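PDB 5EC0: Alp7A from Bacillus subtilis, which binds adenine nucleotide as a bacterial member of the actin-like cytoskeletal proteins and probably forms filaments that segregate plasmid DNA. Local coordinates for residues T127-I131 / W132-K136; T240-F243 / L244-L247; S271-K275 / T276-R280; D293-K296 / K297-E301. One frame throughout, in Å; residues are numbered along the deposited sequence.

Contact 1 (T127-I131 / W132-K136); sequences TMLPI and WLLKK
Leu129 and Leu134 form the apolar centre of this strand-to-helix junction, their side chains crossing at about a right angle. Leu129 CD1 lies 3.8 Å from Leu134 CD2, whereas the other methyl of Leu134, CD1, rests 3.6 Å from the backbone O of Leu129, so one leucine touches both the side chain and the main chain of the strand end. Cutting Leu134 back to an alanine is likely to leave Leu129 CD1 without its mate and to open a gap facing Phe140 and Ile179. Beside this pair, the Pro130 ring runs alongside Trp132. With CG of the tryptophan set between its backbone N and carbonyl carbon (chi1 68°), the indole folds back over the proline, whose CG stands 3.4 Å above the ring plane near the rim, and Leu133 CB lies over the same face.

Further out, the N-cap residue Pro130 offers its carbonyl to the first turn: Leu134 N reaches Pro130 O at 3.1 Å, nearly straight at 165°, while Leu133 N adds a weak bond to the same atom. Lys135 lays CG against Ile131 CG2 at 3.6 Å, then bends twice to bring NZ to the backbone O atoms of Arg233 and Phe236. The junction is buried: Leu129 packs on Met143 and Met147 of helix 140-149, and Ile131 and Leu134 on Ile179 of strand 166-179, the neighbour of strand 119-129.

Contact 2 (T240-F243 / L244-L247); sequences TAPF and LAHL
The Phe243 ring carries Leu247 on one face in a CH-pi contact, Leu247 CG lying 4.0 Å from the ring centroid and 22° off the normal. The leucine sits toward the rim and spreads both methyls across that side: CD1 is 3.6 Å from Phe243 CE2, and CD2 is 3.8 Å from Phe243 CZ. Tyr302 meets the phenyl ring in an edge-to-face arrangement. The same tyrosine meets the His246 imidazole with the planes at about 60°, and the imidazole NE2 is held by a hydrogen bond with Ser298 OG.

Phe243 points its ring away from its own backbone N (chi1 178°), which carries it along the helix to the residue one turn later. The backbone follows the same i to i+4 spacing, as Leu247 N donates to Phe243 O at 3.0 Å. A serine in place of Phe243 would probably leave Leu247 without its aromatic platform and open a gap between Leu299, Tyr302 and the nucleotide.

Before the helix, Pro242 stands at the N-cap. Its CG packs 3.8 Å from Ala245 CB, and its carbonyl O accepts two bonds, from Ala245 N and His246 N, both weak.

Leu244 ties the start of helix 243-254 by its backbone to Gly215 and touches Glu266, both ADP-binding residues, while Phe243 touches the bound ADP itself. The arrangement is a helix N-terminus built into the wall of the nucleotide cleft of an actin-like protein.

Contact 3 (S271-K275 / T276-R280); sequences SNIGK and TKMER
Met278 makes the apolar part of this turn, folding its side chain back beneath the end of helix 262-272. Its terminal bend (chi3 59°) brings CE to 3.9 Å from Asn272 CB and to 3.7 Å from Ile273 N, while Met278 SD lies 4.3 Å from Ile273 CD1 in loose contact. Nearer the main chain, Met278 CG approaches Asn272 O at 3.8 Å. The methionine therefore meets mainly backbone, with one side-chain carbon from each of two successive residues.

The aliphatic part of Lys275 supplies a second, more exposed contact: CG lies 3.5 Å from Lys277 O.

Backbone conformation accounts for the reversal. Residues Asn272 to Lys275 form a type II beta turn, closed by a weak bond from Lys275 N to Asn272 O. Gly274, in the third position, has a positive phi of 104°, where a side chain would collide with the carbonyl O of Ile273.

Polar ties run to neighbours. Asn272 ND2 donates back along the helix to Phe268 O, and Met278 N is bonded to Thr292 OG1, so the residue that opens the turn and the chain beyond it are tied to different elements.

The chemistry is thus divided: a glycine-dependent turn ends the helix, and a flexible thioether side chain, packed also on Phe268 and Ile295, lies against Asn272 and Ile273 at the helix end before the chain enters the two-stranded hairpin beginning at Glu279. Lys275 and Lys277 are exposed.

Contact 4 (D293-K296 / K297-E301); sequences DIIK and KSLKE
Leu299 N donates to Ile295 O at 2.9 Å with an N-H...O angle of 160°. This is one rung of a regular alpha helix, and the rungs around it repeat the i to i+4 pattern: Lys297 N to Asp293 O at 3.2 Å, Ser298 N to Ile294 O at 3.2 Å and Lys300 N to Lys296 O at 2.9 Å.

Side chains join the same pairs. Leu299 and Ile295 run alongside each other from successive turns, with Leu299 CD1 4.2 Å from Ile295 CG2. Swinging CG to the side of the backbone N (chi1 -70°) also brings Leu299 CG to 3.4 Å from Ile295 O. On another side of the helix, the first side-chain carbon of Lys297, CB, comes to 3.2 Å from Asp293 O, while the rest of the lysine runs out extended toward the surface.

The outer partners divide by face. Ile295 packs on Phe268 and Ile269 of helix 262-272, and Leu299 on Phe243. Lys296 and Lys300, one turn apart and both extended, reach salt bridges with Glu336 and Glu344 respectively, the two glutamates belonging to helix 335-346.

The chemistry implies an amphipathic helix: isoleucine and leucine bury one stripe against neighbouring helices, and the two lysines one turn apart on an adjacent stripe pair with carboxylates, whose negative charge would be expected to keep the amino groups protonated.

Contacts 2, 3 and 4 gather on one side of the nucleotide, and contact 1 lies across the cleft. Contact 4 is the hub: its Ser298 OG lies 3.0 Å from His246 NE2 of contact 2, and its Leu299 CD1 lies 3.8 Å from Ile273 CD1 of contact 3. Contacts 2 and 3 do not touch, their nearest atoms being about 9 Å apart. ADP is approached most closely by contact 2, about 4 Å from the Phe243 side chain, against about 7 Å and 8 Å from the side chains of Ile273 and Leu299. From the other side, the Trp132 side chain of contact 1 comes within about 8 Å of ADP, and the Pro130 side chain within about 7 Å of the magnesium ion.

Contact 1 (T127-I131 / W132-K136)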
loop_
_atom_site.group_PDB
_atom_site.type_symbol
_atom_site.label_atom_id
_atom_site.label_comp_id
_atom_site.label_asym_id
_atom_site.label_seq_id
_atom_site.Cartn_x
_atom_site.Cartn_y
_atom_site.Cartn_z
ATOM N N THR A 127 -1.948 4.478 -10.276
ATOM C CA THR A 127 -1.370 3.470 -9.404
ATOM C C THR A 127 0.160 3.561 -9.530
ATOM O O THR A 127 0.699 4.622 -9.904
ATOM C CB THR A 127 -1.921 2.041 -9.719
ATOM O OG1 THR A 127 -1.433 1.116 -8.746
ATOM C CG2 THR A 127 -1.552 1.558 -11.141
ATOM N N MET A 128 0.867 2.491 -9.193
ATOM C CA MET A 128 2.327 2.528 -9.211
ATOM C C MET A 128 2.875 1.107 -9.260
ATOM O O MET A 128 2.121 0.151 -9.100
ATOM C CB MET A 128 2.869 3.293 -7.985
ATOM C CG MET A 128 2.092 3.017 -6.713
ATOM S SD MET A 128 2.487 4.045 -5.279
ATOM C CE MET A 128 1.158 3.561 -4.193
ATOM N N LEU A 129 4.178 0.972 -9.499
ATOM C CA LEU A 129 4.836 -0.341 -9.523
ATOM C C LEU A 129 5.989 -0.419 -8.518
ATOM O O LEU A 129 6.715 0.556 -8.330
ATOM C CB LEU A 129 5.372 -0.657 -10.919
ATOM C CG LEU A 129 4.353 -1.066 -11.979
ATOM C CD1 LEU A 129 5.085 -1.399 -13.260
ATOM C CD2 LEU A 129 3.536 -2.250 -11.484
ATOM N N PRO A 130 6.172 -1.586 -7.896
ATOM C CA PRO A 130 7.288 -1.794 -6.955
ATOM C C PRO A 130 8.652 -1.803 -7.655
ATOM O O PRO A 130 8.769 -2.235 -8.803
ATOM C CB PRO A 130 6.983 -3.166 -6.329
ATOM C CG PRO A 130 6.154 -3.901 -7.373
ATOM C CD PRO A 130 5.360 -2.805 -8.099
ATOM N N ILE A 131 9.674 -1.331 -6.951
ATOM C CA ILE A 131 11.010 -1.231 -7.518
ATOM C C ILE A 131 11.568 -2.596 -7.902
ATOM O O ILE A 131 12.277 -2.723 -8.909
ATOM C CB ILE A 131 11.961 -0.484 -6.543
ATOM C CG1 ILE A 131 11.520 0.974 -6.437
ATOM C CG2 ILE A 131 13.430 -0.545 -7.005
ATOM C CD1 ILE A 131 12.207 1.742 -5.344
ATOM N N TRP A 132 11.226 -3.633 -7.145
ATOM C CA TRP A 132 11.790 -4.943 -7.435
ATOM C C TRP A 132 11.284 -5.419 -8.799
ATOM O O TRP A 132 11.977 -6.139 -9.512
ATOM C CB TRP A 132 11.450 -5.965 -6.340
ATOM C CG TRP A 132 9.982 -6.342 -6.245
ATOM C CD1 TRP A 132 9.074 -5.875 -5.332
ATOM C CD2 TRP A 132 9.266 -7.273 -7.081
ATOM N NE1 TRP A 132 7.849 -6.457 -5.546
ATOM C CE2 TRP A 132 7.936 -7.306 -6.608
ATOM C CE3 TRP A 132 9.627 -8.073 -8.172
ATOM C CZ2 TRP A 132 6.959 -8.115 -7.202
ATOM C CZ3 TRP A 132 8.649 -8.869 -8.766
ATOM C CH2 TRP A 132 7.331 -8.884 -8.275
ATOM N N LEU A 133 10.069 -5.017 -9.158
ATOM C CA LEU A 133 9.544 -5.357 -10.474
ATOM C C LEU A 133 10.146 -4.470 -11.586
ATOM O O LEU A 133 10.519 -4.968 -12.630
ATOM C CB LEU A 133 8.018 -5.259 -10.468
ATOM C CG LEU A 133 7.323 -5.751 -11.732
ATOM C CD1 LEU A 133 7.898 -7.098 -12.179
ATOM C CD2 LEU A 133 5.854 -5.885 -11.479
ATOM N N LEU A 134 10.245 -3.162 -11.357
ATOM C CA LEU A 134 10.811 -2.252 -12.362
ATOM C C LEU A 134 12.278 -2.538 -12.705
ATOM O O LEU A 134 12.680 -2.452 -13.865
ATOM C CB LEU A 134 10.667 -0.802 -11.894
ATOM C CG LEU A 134 9.204 -0.329 -11.880
ATOM C CD1 LEU A 134 8.999 0.919 -11.036
ATOM C CD2 LEU A 134 8.671 -0.096 -13.300
ATOM N N LYS A 135 13.075 -2.883 -11.702
ATOM C CA LYS A 135 14.513 -3.089 -11.891
ATOM C C LYS A 135 14.855 -4.281 -12.778
ATOM O O LYS A 135 15.971 -4.400 -13.248
ATOM C CB LYS A 135 15.204 -3.263 -10.539
ATOM C CG LYS A 135 15.299 -1.998 -9.738
ATOM C CD LYS A 135 16.477 -1.152 -10.158
ATOM C CE LYS A 135 17.761 -1.635 -9.510
ATOM N NZ LYS A 135 18.832 -0.603 -9.648
ATOM N N LYS A 136 13.894 -5.167 -13.004
ATOM C CA LYS A 136 14.112 -6.303 -13.885
ATOM C C LYS A 136 14.216 -5.885 -15.352
ATOM O O LYS A 136 14.717 -6.637 -16.169
ATOM C CB LYS A 136 12.994 -7.325 -13.707
ATOM C CG LYS A 136 13.075 -8.064 -12.387
ATOM C CD LYS A 136 11.829 -8.884 -12.138
ATOM C CE LYS A 136 12.196 -10.221 -11.515
ATOM N NZ LYS A 136 13.240 -10.063 -10.462
#

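Contact 2 (T240-F243 / L244-L247)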
loop_
_atom_site.group_PDB
_atom_site.type_symbol
_atom_site.label_atom_id
_atom_site.label_comp_id
_atom_site.label_asym_id
_atom_site.label_seq_id
_atom_site.Cartn_x
_atom_site.Cartn_y
_atom_site.Cartn_z
ATOM N N THR A 240 15.161 -8.360 -0.446
ATOM C CA THR A 240 14.251 -9.428 -0.025
ATOM C C THR A 240 14.851 -10.452 0.968
ATOM O O THR A 240 15.362 -11.512 0.582
ATOM C CB THR A 240 13.695 -10.179 -1.245
ATOM O OG1 THR A 240 13.194 -9.228 -2.194
ATOM C CG2 THR A 240 12.561 -11.101 -0.824
ATOM N N ALA A 241 14.783 -10.092 2.253
ATOM C CA ALA A 241 14.870 -11.018 3.398
ATOM C C ALA A 241 13.788 -10.578 4.393
ATOM O O ALA A 241 14.082 -9.937 5.404
ATOM C CB ALA A 241 16.254 -10.993 4.038
ATOM N N PRO A 242 12.526 -10.925 4.096
ATOM C CA PRO A 242 11.358 -10.148 4.530
ATOM C C PRO A 242 11.016 -10.169 6.013
ATOM O O PRO A 242 11.397 -11.070 6.766
ATOM C CB PRO A 242 10.217 -10.788 3.738
ATOM C CG PRO A 242 10.627 -12.213 3.602
ATOM C CD PRO A 242 12.130 -12.177 3.424
ATOM N N PHE A 243 10.258 -9.150 6.401
ATOM C CA PHE A 243 9.718 -9.010 7.746
ATOM C C PHE A 243 8.785 -10.159 8.145
ATOM O O PHE A 243 8.794 -10.611 9.295
ATOM C CB PHE A 243 8.973 -7.678 7.843
ATOM C CG PHE A 243 8.324 -7.435 9.164
ATOM C CD1 PHE A 243 9.089 -7.245 10.303
ATOM C CD2 PHE A 243 6.947 -7.357 9.263
ATOM C CE1 PHE A 243 8.485 -7.003 11.522
ATOM C CE2 PHE A 243 6.338 -7.109 10.477
ATOM C CZ PHE A 243 7.109 -6.929 11.610
ATOM N N LEU A 244 7.978 -10.626 7.197
ATOM C CA LEU A 244 7.037 -11.704 7.479
ATOM C C LEU A 244 7.755 -13.005 7.842
ATOM O O LEU A 244 7.286 -13.765 8.693
ATOM C CB LEU A 244 6.104 -11.930 6.293
ATOM C CG LEU A 244 5.051 -10.832 6.150
ATOM C CD1 LEU A 244 4.303 -10.980 4.851
ATOM C CD2 LEU A 244 4.091 -10.869 7.328
ATOM N N ALA A 245 8.896 -13.253 7.208
ATOM C CA ALA A 245 9.666 -14.448 7.525
ATOM C C ALA A 245 10.218 -14.312 8.933
ATOM O O ALA A 245 10.340 -15.294 9.667
ATOM C CB ALA A 245 10.784 -14.661 6.522
ATOM N N HIS A 246 10.525 -13.079 9.317
ATOM C CA HIS A 246 11.076 -12.826 10.642
ATOM C C HIS A 246 10.000 -13.065 11.706
ATOM O O HIS A 246 10.288 -13.567 12.789
ATOM C CB HIS A 246 11.633 -11.406 10.727
ATOM C CG HIS A 246 12.252 -11.077 12.048
ATOM N ND1 HIS A 246 13.607 -11.161 12.278
ATOM C CD2 HIS A 246 11.697 -10.653 13.209
ATOM C CE1 HIS A 246 13.865 -10.806 13.526
ATOM N NE2 HIS A 246 12.723 -10.495 14.111
ATOM N N LEU A 247 8.758 -12.724 11.381
ATOM C CA LEU A 247 7.654 -12.944 12.298
ATOM C C LEU A 247 7.312 -14.435 12.430
ATOM O O LEU A 247 7.045 -14.928 13.524
ATOM C CB LEU A 247 6.414 -12.161 11.848
ATOM C CG LEU A 247 6.420 -10.639 12.057
ATOM C CD1 LEU A 247 4.992 -10.075 12.029
ATOM C CD2 LEU A 247 7.121 -10.266 13.352
#

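Contact 3 (S271-K275 / T276-R280)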
loop_
_atom_site.group_PDB
_atom_site.type_symbol
_atom_site.label_atom_id
_atom_site.label_comp_id
_atom_site.label_asym_id
_atom_site.label_seq_id
_atom_site.Cartn_x
_atom_site.Cartn_y
_atom_site.Cartn_z
ATOM N N SER A 271 -1.664 -3.700 15.848
ATOM C CA SER A 271 -2.731 -3.323 16.771
ATOM C C SER A 271 -2.197 -2.906 18.138
ATOM O O SER A 271 -2.804 -2.060 18.783
ATOM C CB SER A 271 -3.736 -4.464 16.965
ATOM O OG SER A 271 -4.102 -5.055 15.735
ATOM N N ASN A 272 -1.080 -3.493 18.584
ATOM C CA ASN A 272 -0.638 -3.320 19.976
ATOM C C ASN A 272 0.705 -2.637 20.189
ATOM O O ASN A 272 1.015 -2.219 21.308
ATOM C CB ASN A 272 -0.592 -4.670 20.687
ATOM C CG ASN A 272 -1.955 -5.154 21.084
ATOM O OD1 ASN A 272 -2.418 -4.890 22.191
ATOM N ND2 ASN A 272 -2.619 -5.858 20.177
ATOM N N ILE A 273 1.516 -2.554 19.140
ATOM C CA ILE A 273 2.729 -1.764 19.216
ATOM C C ILE A 273 2.286 -0.336 19.508
ATOM O O ILE A 273 1.224 0.099 19.049
ATOM C CB ILE A 273 3.562 -1.833 17.909
ATOM C CG1 ILE A 273 4.970 -1.269 18.136
ATOM C CG2 ILE A 273 2.850 -1.109 16.759
ATOM C CD1 ILE A 273 5.853 -2.170 18.940
ATOM N N GLY A 274 3.066 0.389 20.298
ATOM C CA GLY A 274 2.718 1.767 20.579
ATOM C C GLY A 274 2.129 1.971 21.960
ATOM O O GLY A 274 2.110 3.096 22.461
ATOM N N LYS A 275 1.635 0.902 22.578
ATOM C CA LYS A 275 1.276 0.991 23.988
ATOM C C LYS A 275 2.273 0.226 24.859
ATOM O O LYS A 275 3.023 -0.625 24.376
ATOM C CB LYS A 275 -0.157 0.507 24.237
ATOM C CG LYS A 275 -0.517 -0.852 23.683
ATOM C CD LYS A 275 -1.980 -1.161 23.998
ATOM C CE LYS A 275 -2.684 -1.873 22.850
ATOM N NZ LYS A 275 -4.171 -1.825 22.975
ATOM N N THR A 276 2.279 0.564 26.145
ATOM C CA THR A 276 3.280 0.078 27.088
ATOM C C THR A 276 3.221 -1.430 27.293
ATOM O O THR A 276 4.246 -2.084 27.482
ATOM C CB THR A 276 3.118 0.762 28.455
ATOM O OG1 THR A 276 1.723 0.818 28.790
ATOM C CG2 THR A 276 3.677 2.175 28.414
ATOM N N LYS A 277 2.012 -1.974 27.268
ATOM C CA LYS A 277 1.825 -3.401 27.470
ATOM C C LYS A 277 1.225 -4.022 26.214
ATOM O O LYS A 277 0.194 -3.562 25.719
ATOM C CB LYS A 277 0.929 -3.659 28.687
ATOM C CG LYS A 277 1.404 -4.784 29.602
ATOM C CD LYS A 277 0.543 -4.898 30.860
ATOM C CE LYS A 277 1.272 -5.643 31.965
ATOM N NZ LYS A 277 0.483 -5.741 33.231
ATOM N N MET A 278 1.878 -5.051 25.688
ATOM C CA MET A 278 1.332 -5.785 24.553
ATOM C C MET A 278 0.688 -7.072 25.074
ATOM O O MET A 278 1.363 -8.082 25.308
ATOM C CB MET A 278 2.414 -6.067 23.513
ATOM C CG MET A 278 3.146 -4.811 23.073
ATOM S SD MET A 278 4.301 -5.014 21.692
ATOM C CE MET A 278 3.199 -5.637 20.421
ATOM N N GLU A 279 -0.626 -7.013 25.273
ATOM C CA GLU A 279 -1.346 -8.076 25.963
ATOM C C GLU A 279 -2.242 -8.888 25.034
ATOM O O GLU A 279 -3.045 -8.335 24.278
ATOM C CB GLU A 279 -2.177 -7.490 27.103
ATOM C CG GLU A 279 -1.354 -7.075 28.308
ATOM C CD GLU A 279 -2.116 -7.217 29.618
ATOM O OE1 GLU A 279 -2.943 -6.333 29.924
ATOM O OE2 GLU A 279 -1.882 -8.205 30.345
ATOM N N ARG A 280 -2.078 -10.206 25.107
ATOM C CA ARG A 280 -2.865 -11.159 24.338
ATOM C C ARG A 280 -4.044 -11.640 25.187
ATOM O O ARG A 280 -3.870 -12.011 26.361
ATOM C CB ARG A 280 -1.978 -12.329 23.883
ATOM C CG ARG A 280 -2.670 -13.423 23.079
ATOM C CD ARG A 280 -3.232 -12.886 21.776
ATOM N NE ARG A 280 -3.312 -13.915 20.741
ATOM C CZ ARG A 280 -3.849 -13.724 19.538
ATOM N NH1 ARG A 280 -4.362 -12.542 19.214
ATOM N NH2 ARG A 280 -3.874 -14.717 18.655
#

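Contact 4 (D293-K296 / K297-E301)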
loop_
_atom_site.group_PDB
_atom_site.type_symbol
_atom_site.label_atom_id
_atom_site.label_comp_id
_atom_site.label_asym_id
_atom_site.label_seq_id
_atom_site.Cartn_x
_atom_site.Cartn_y
_atom_site.Cartn_z
ATOM N N ASP A 293 7.876 -7.957 26.206
ATOM C CA ASP A 293 9.325 -8.155 26.164
ATOM C C ASP A 293 9.753 -8.972 24.949
ATOM O O ASP A 293 10.727 -8.629 24.271
ATOM C CB ASP A 293 9.830 -8.854 27.438
ATOM C CG ASP A 293 9.870 -7.935 28.647
ATOM O OD1 ASP A 293 9.827 -6.691 28.475
ATOM O OD2 ASP A 293 9.963 -8.471 29.779
ATOM N N ILE A 294 9.026 -10.053 24.684
ATOM C CA ILE A 294 9.385 -10.964 23.611
ATOM C C ILE A 294 9.317 -10.246 22.275
ATOM O O ILE A 294 10.172 -10.418 21.400
ATOM C CB ILE A 294 8.466 -12.201 23.596
ATOM C CG1 ILE A 294 8.761 -13.083 24.816
ATOM C CG2 ILE A 294 8.617 -12.985 22.285
ATOM C CD1 ILE A 294 8.003 -14.374 24.828
ATOM N N ILE A 295 8.306 -9.406 22.137
ATOM C CA ILE A 295 8.049 -8.768 20.873
ATOM C C ILE A 295 8.988 -7.578 20.606
ATOM O O ILE A 295 9.603 -7.517 19.545
ATOM C CB ILE A 295 6.589 -8.342 20.802
ATOM C CG1 ILE A 295 5.710 -9.604 20.802
ATOM C CG2 ILE A 295 6.350 -7.510 19.567
ATOM C CD1 ILE A 295 4.241 -9.353 20.687
ATOM N N LYS A 296 9.126 -6.654 21.556
ATOM C CA LYS A 296 10.000 -5.497 21.333
ATOM C C LYS A 296 11.434 -5.950 21.091
ATOM O O LYS A 296 12.158 -5.343 20.308
ATOM C CB LYS A 296 9.946 -4.508 22.504
ATOM C CG LYS A 296 8.557 -3.956 22.752
ATOM C CD LYS A 296 8.560 -2.573 23.372
ATOM C CE LYS A 296 7.129 -2.041 23.483
ATOM N NZ LYS A 296 7.036 -0.574 23.744
ATOM N N LYS A 297 11.828 -7.036 21.745
ATOM C CA LYS A 297 13.162 -7.596 21.566
ATOM C C LYS A 297 13.334 -8.108 20.136
ATOM O O LYS A 297 14.329 -7.793 19.475
ATOM C CB LYS A 297 13.416 -8.711 22.573
ATOM C CG LYS A 297 14.782 -9.366 22.467
ATOM C CD LYS A 297 15.015 -10.306 23.640
ATOM C CE LYS A 297 16.195 -11.230 23.401
ATOM N NZ LYS A 297 16.428 -12.126 24.573
ATOM N N SER A 298 12.359 -8.874 19.652
ATOM C CA SER A 298 12.402 -9.366 18.279
ATOM C C SER A 298 12.372 -8.234 17.244
ATOM O O SER A 298 13.055 -8.294 16.215
ATOM C CB SER A 298 11.244 -10.319 18.018
ATOM O OG SER A 298 11.375 -10.906 16.738
ATOM N N LEU A 299 11.577 -7.205 17.513
ATOM C CA LEU A 299 11.488 -6.080 16.596
ATOM C C LEU A 299 12.796 -5.293 16.570
ATOM O O LEU A 299 13.165 -4.734 15.537
ATOM C CB LEU A 299 10.331 -5.163 16.973
ATOM C CG LEU A 299 8.933 -5.737 16.728
ATOM C CD1 LEU A 299 7.855 -4.662 16.933
ATOM C CD2 LEU A 299 8.829 -6.354 15.330
ATOM N N LYS A 300 13.489 -5.244 17.701
ATOM C CA LYS A 300 14.737 -4.494 17.768
ATOM C C LYS A 300 15.797 -5.200 16.938
ATOM O O LYS A 300 16.542 -4.545 16.206
ATOM C CB LYS A 300 15.213 -4.319 19.208
ATOM C CG LYS A 300 16.273 -3.221 19.371
ATOM C CD LYS A 300 16.911 -3.260 20.751
ATOM C CE LYS A 300 18.122 -2.344 20.840
ATOM N NZ LYS A 300 18.793 -2.527 22.154
ATOM N N GLU A 301 15.852 -6.530 17.050
ATOM C CA GLU A 301 16.719 -7.357 16.196
ATOM C C GLU A 301 16.525 -7.033 14.721
ATOM O O GLU A 301 17.490 -6.733 14.011
ATOM C CB GLU A 301 16.453 -8.858 16.391
ATOM C CG GLU A 301 16.776 -9.429 17.755
ATOM C CD GLU A 301 16.291 -10.863 17.896
ATOM O OE1 GLU A 301 16.171 -11.556 16.856
ATOM O OE2 GLU A 301 16.005 -11.284 19.037
#